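PDB 4XAB: EvdO2 from Micromonospora carbonacea, which probably catalyses an oxidative cyclization in orthosomycin biosynthesis as a metal-dependent oxygenase of the phytanoyl-CoA dioxygenase family. Local coordinates for residues Arg21-Ile25 against Val197-Leu201; Arg39-Asp43 against Arg226-Val230. All blocks are in the same frame, centred on the assembly; numbering follows the deposited sequence.

Interaction 1: Arg21-Ile25 against Val197-Leu201; sequences RGFAI and VACPL
The Phe23 ring meets the 197-201 segment obliquely, turning neither a clear face nor a clear edge to it: Cys199 SG lies 3.7 Å from Phe23 CE1, in a sulfur-aromatic contact 55° off the ring normal, and Val197 CG1 approaches Phe23 CZ more distantly. One face of the Arg21 guanidinium is covered near its rim by Phe23 CZ, 3.6 Å above the plane. Across the contact, Arg21 NH2 comes within 3.9 Å of Val197 CG2, the two side chains crossing at about a right angle. Phe23 reaches the sulfur with CG lodged between its backbone N and carbonyl carbon (chi1 67°), and Tyr162 stacks on the ring from strand 160-162. Ile25 divides its two branches. Ile25 CD1, at the end of a chain extended through chi2, lies 3.7 Å from Cys199 SG, while Ile25 CG2 meets Leu201 CD2 at 3.7 Å.

No hydrogen bond joins the segments; within the double-stranded beta-helix their strands pair with others, 23-26 with 206-210 and 197-198 with 160-162. Side chains alone therefore make the contact. Small, polarisable cysteine suits a spot shared by an aromatic ring and a branched aliphatic chain. With an alanine at Ile25, Cys199 SG would probably lose its contact with CD1 and Leu201 CD2 its contact with CG2, opening a gap between the strands beside Val207. That valine, on strand 206-210, touches Ile25, Cys199 and Leu201 together.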
# COMPACT_ATOMS: atom_id res chain seq x y z
N ARG A 21 11.13 -2.47 13.43
CA ARG A 21 10.44 -3.56 12.74
C ARG A 21 10.20 -3.30 11.26
O ARG A 21 10.04 -4.24 10.50
CB ARG A 21 9.10 -3.84 13.43
CG ARG A 21 9.21 -4.06 14.93
CD ARG A 21 7.94 -4.70 15.46
NE ARG A 21 8.03 -6.15 15.40
CZ ARG A 21 7.00 -6.98 15.55
NH1 ARG A 21 5.79 -6.48 15.77
NH2 ARG A 21 7.18 -8.29 15.49
N GLY A 22 10.18 -2.04 10.86
CA GLY A 22 9.96 -1.68 9.47
C GLY A 22 8.51 -1.43 9.10
O GLY A 22 8.19 -1.17 7.93
N PHE A 23 7.63 -1.57 10.09
CA PHE A 23 6.21 -1.28 9.91
C PHE A 23 5.60 -0.82 11.22
O PHE A 23 6.18 -1.02 12.30
CB PHE A 23 5.46 -2.51 9.40
CG PHE A 23 5.40 -3.62 10.39
CD1 PHE A 23 4.29 -3.78 11.22
CD2 PHE A 23 6.45 -4.51 10.51
CE1 PHE A 23 4.25 -4.80 12.14
CE2 PHE A 23 6.42 -5.52 11.43
CZ PHE A 23 5.32 -5.67 12.25
N ALA A 24 4.42 -0.23 11.13
CA ALA A 24 3.72 0.18 12.36
C ALA A 24 2.25 0.23 12.11
O ALA A 24 1.81 0.54 11.00
CB ALA A 24 4.22 1.52 12.82
N ILE A 25 1.48 -0.07 13.15
CA ILE A 25 0.04 0.02 13.10
C ILE A 25 -0.43 1.30 13.77
O ILE A 25 -0.01 1.60 14.89
CB ILE A 25 -0.63 -1.17 13.82
CG1 ILE A 25 -0.38 -2.46 13.05
CG2 ILE A 25 -2.12 -0.90 14.00
CD1 ILE A 25 -1.03 -3.68 13.70
N VAL A 197 4.16 -11.42 10.41
CA VAL A 197 3.25 -10.86 11.40
C VAL A 197 2.10 -10.16 10.69
O VAL A 197 2.33 -9.35 9.80
CB VAL A 197 4.00 -9.88 12.33
CG1 VAL A 197 3.03 -9.19 13.24
CG2 VAL A 197 5.06 -10.64 13.15
N ALA A 198 0.85 -10.48 11.06
CA ALA A 198 -0.30 -9.89 10.38
C ALA A 198 -0.75 -8.62 11.08
O ALA A 198 -0.62 -8.51 12.29
CB ALA A 198 -1.47 -10.89 10.29
N CYS A 199 -1.32 -7.70 10.30
CA CYS A 199 -1.75 -6.41 10.82
C CYS A 199 -3.22 -6.12 10.52
O CYS A 199 -3.53 -5.28 9.66
CB CYS A 199 -0.87 -5.30 10.24
SG CYS A 199 0.79 -5.36 10.91
N PRO A 200 -4.13 -6.79 11.24
CA PRO A 200 -5.54 -6.43 11.05
C PRO A 200 -5.81 -5.01 11.53
O PRO A 200 -5.08 -4.48 12.38
CB PRO A 200 -6.27 -7.47 11.90
CG PRO A 200 -5.33 -8.64 11.96
CD PRO A 200 -3.98 -7.98 12.09
N LEU A 201 -6.84 -4.39 10.96
CA LEU A 201 -7.19 -3.00 11.22
C LEU A 201 -8.69 -2.84 11.28
O LEU A 201 -9.43 -3.58 10.64
CB LEU A 201 -6.66 -2.07 10.14
CG LEU A 201 -5.14 -2.02 9.99
CD1 LEU A 201 -4.79 -1.21 8.77
CD2 LEU A 201 -4.45 -1.44 11.24

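Interaction 2: Arg39-Asp43 against Arg226-Val230; sequences RQAYD and RRAYV
Tyr42 and Arg227 run alongside each other in opposite directions, the ring reaching from the helix toward the strand while the arginine reaches back. Their flat groups stand nearly upright to one another, with planes 80° apart, and the aliphatic part of the arginine meets the ring obliquely: Arg227 CB lies 3.7 Å from Tyr42 CD2, and CG and CD follow close to the same carbon. At the far end of the ring the phenol donates a hydrogen bond from Tyr42 OH to Ala228 O, 2.7 Å long. The hydroxyl stands well above the carbonyl plane rather than on a lone pair. Tyrosine suits the place because one side chain offers both a long apolar surface and a donor for a strand carbonyl.

Here helix 32-45 packs across the outside of the double-stranded beta-helix, the axis of its 39-43 segment at 105° to strand 226-230 and 10.2 Å from it at closest approach. The strand itself is paired on both flanks, with 110-118 and 139-149.

Arg227 bends at chi3, which brings its guanidinium beside Arg39 and Asp43. Arg39 crosses it at about a right angle, laying Arg39 CG over one face, 3.6 Å from Arg227 NH2. The two guanidinium planes are only 19° apart; each like charge has a partner of its own, Arg39 NH2 bonding to Leu150 O and Arg227 NH2 forming a salt bridge with Asp151. Asp43 comes to the edge of the Arg227 group, but the direct salt bridge, Asp43 OD1 to Arg227 NH1, is long at 3.7 Å. Water 1 bridges this distance, donating to Asp43 OD1 and accepting from Arg227 NH1; a second water donates to Asp43 OD2 and accepts only weakly from Arg227 NH1.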
# COMPACT_ATOMS: atom_id res chain seq x y z
N ARG A 39 -15.31 6.57 1.59
CA ARG A 39 -16.16 5.50 1.09
C ARG A 39 -17.06 5.96 -0.05
O ARG A 39 -17.21 5.26 -1.05
CB ARG A 39 -17.02 4.91 2.21
CG ARG A 39 -16.25 4.02 3.16
CD ARG A 39 -17.15 3.52 4.24
NE ARG A 39 -16.45 2.66 5.19
CZ ARG A 39 -17.03 2.08 6.23
NH1 ARG A 39 -18.33 2.27 6.44
NH2 ARG A 39 -16.32 1.32 7.05
N GLN A 40 -17.66 7.14 0.12
CA GLN A 40 -18.50 7.73 -0.92
C GLN A 40 -17.69 8.02 -2.18
O GLN A 40 -18.17 7.81 -3.29
CB GLN A 40 -19.16 9.00 -0.41
CG GLN A 40 -20.22 8.76 0.65
CD GLN A 40 -20.80 10.06 1.19
OE1 GLN A 40 -20.06 10.99 1.50
NE2 GLN A 40 -22.12 10.12 1.28
N ALA A 41 -16.47 8.51 -1.99
CA ALA A 41 -15.57 8.75 -3.11
C ALA A 41 -15.22 7.46 -3.86
O ALA A 41 -15.17 7.45 -5.10
CB ALA A 41 -14.31 9.44 -2.63
N TYR A 42 -14.99 6.38 -3.12
CA TYR A 42 -14.67 5.10 -3.74
C TYR A 42 -15.88 4.51 -4.45
O TYR A 42 -15.73 3.83 -5.47
CB TYR A 42 -14.15 4.11 -2.69
CG TYR A 42 -12.65 4.16 -2.48
CD1 TYR A 42 -12.01 5.37 -2.20
CD2 TYR A 42 -11.87 3.00 -2.55
CE1 TYR A 42 -10.64 5.42 -1.99
CE2 TYR A 42 -10.48 3.05 -2.36
CZ TYR A 42 -9.88 4.27 -2.08
OH TYR A 42 -8.51 4.35 -1.88
N ASP A 43 -17.07 4.76 -3.92
CA ASP A 43 -18.31 4.31 -4.57
C ASP A 43 -18.40 4.81 -6.01
O ASP A 43 -18.99 4.15 -6.88
CB ASP A 43 -19.54 4.80 -3.78
CG ASP A 43 -19.82 3.96 -2.54
OD1 ASP A 43 -19.26 2.85 -2.42
OD2 ASP A 43 -20.62 4.42 -1.69
N ARG A 226 -13.05 -4.78 0.09
CA ARG A 226 -12.16 -4.21 1.07
C ARG A 226 -11.32 -3.15 0.40
O ARG A 226 -10.59 -3.44 -0.55
CB ARG A 226 -11.27 -5.28 1.69
CG ARG A 226 -12.07 -6.47 2.18
CD ARG A 226 -12.78 -6.14 3.48
NE ARG A 226 -13.77 -7.16 3.78
CZ ARG A 226 -14.29 -7.35 4.98
NH1 ARG A 226 -13.91 -6.59 6.00
NH2 ARG A 226 -15.19 -8.30 5.16
N ARG A 227 -11.44 -1.91 0.88
CA ARG A 227 -10.83 -0.76 0.22
C ARG A 227 -9.71 -0.15 1.04
O ARG A 227 -9.80 -0.05 2.26
CB ARG A 227 -11.91 0.30 -0.06
CG ARG A 227 -13.03 -0.23 -0.95
CD ARG A 227 -14.32 0.57 -0.76
NE ARG A 227 -14.94 0.35 0.54
CZ ARG A 227 -16.11 0.89 0.90
NH1 ARG A 227 -16.76 1.67 0.05
NH2 ARG A 227 -16.62 0.64 2.10
N ALA A 228 -8.65 0.27 0.37
CA ALA A 228 -7.55 0.94 1.04
C ALA A 228 -7.16 2.16 0.24
O ALA A 228 -7.26 2.17 -0.98
CB ALA A 228 -6.35 -0.01 1.20
N TYR A 229 -6.74 3.20 0.95
CA TYR A 229 -6.22 4.40 0.32
C TYR A 229 -4.78 4.52 0.77
O TYR A 229 -4.50 4.60 1.97
CB TYR A 229 -7.03 5.63 0.69
CG TYR A 229 -6.48 6.94 0.17
CD1 TYR A 229 -6.37 7.17 -1.20
CD2 TYR A 229 -6.08 7.95 1.03
CE1 TYR A 229 -5.88 8.36 -1.69
CE2 TYR A 229 -5.59 9.15 0.55
CZ TYR A 229 -5.50 9.35 -0.81
OH TYR A 229 -5.01 10.54 -1.30
N VAL A 230 -3.86 4.51 -0.18
CA VAL A 230 -2.45 4.44 0.14
C VAL A 230 -1.79 5.76 -0.21
O VAL A 230 -1.96 6.28 -1.31
CB VAL A 230 -1.73 3.29 -0.62
CG1 VAL A 230 -0.28 3.21 -0.19
CG2 VAL A 230 -2.43 1.96 -0.36
O HOH W 1 -16.73 1.99 -2.86
O HOH W 2 -19.79 2.92 0.66

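How the interactions relate
Interactions 1 and 2 lie about 20 Å apart between centres, with about 7 Å between their nearest atoms and no direct touch. Strand 23-26 and helix 32-45 follow each other in the chain, and each meets a segment from much later in the sequence, so the contacts interleave. Strand 139-149 pairs with both 206-210 and 226-234, tying the two sites into one sheet. Trp147 of that strand touches Leu201 in interaction 1 and Ala228 in interaction 2. The nickel ion is held by His129, Asp131 and His215, none of which lies in the four segments; the side chains of Phe23 and Ala228 are each about 11 Å from the metal.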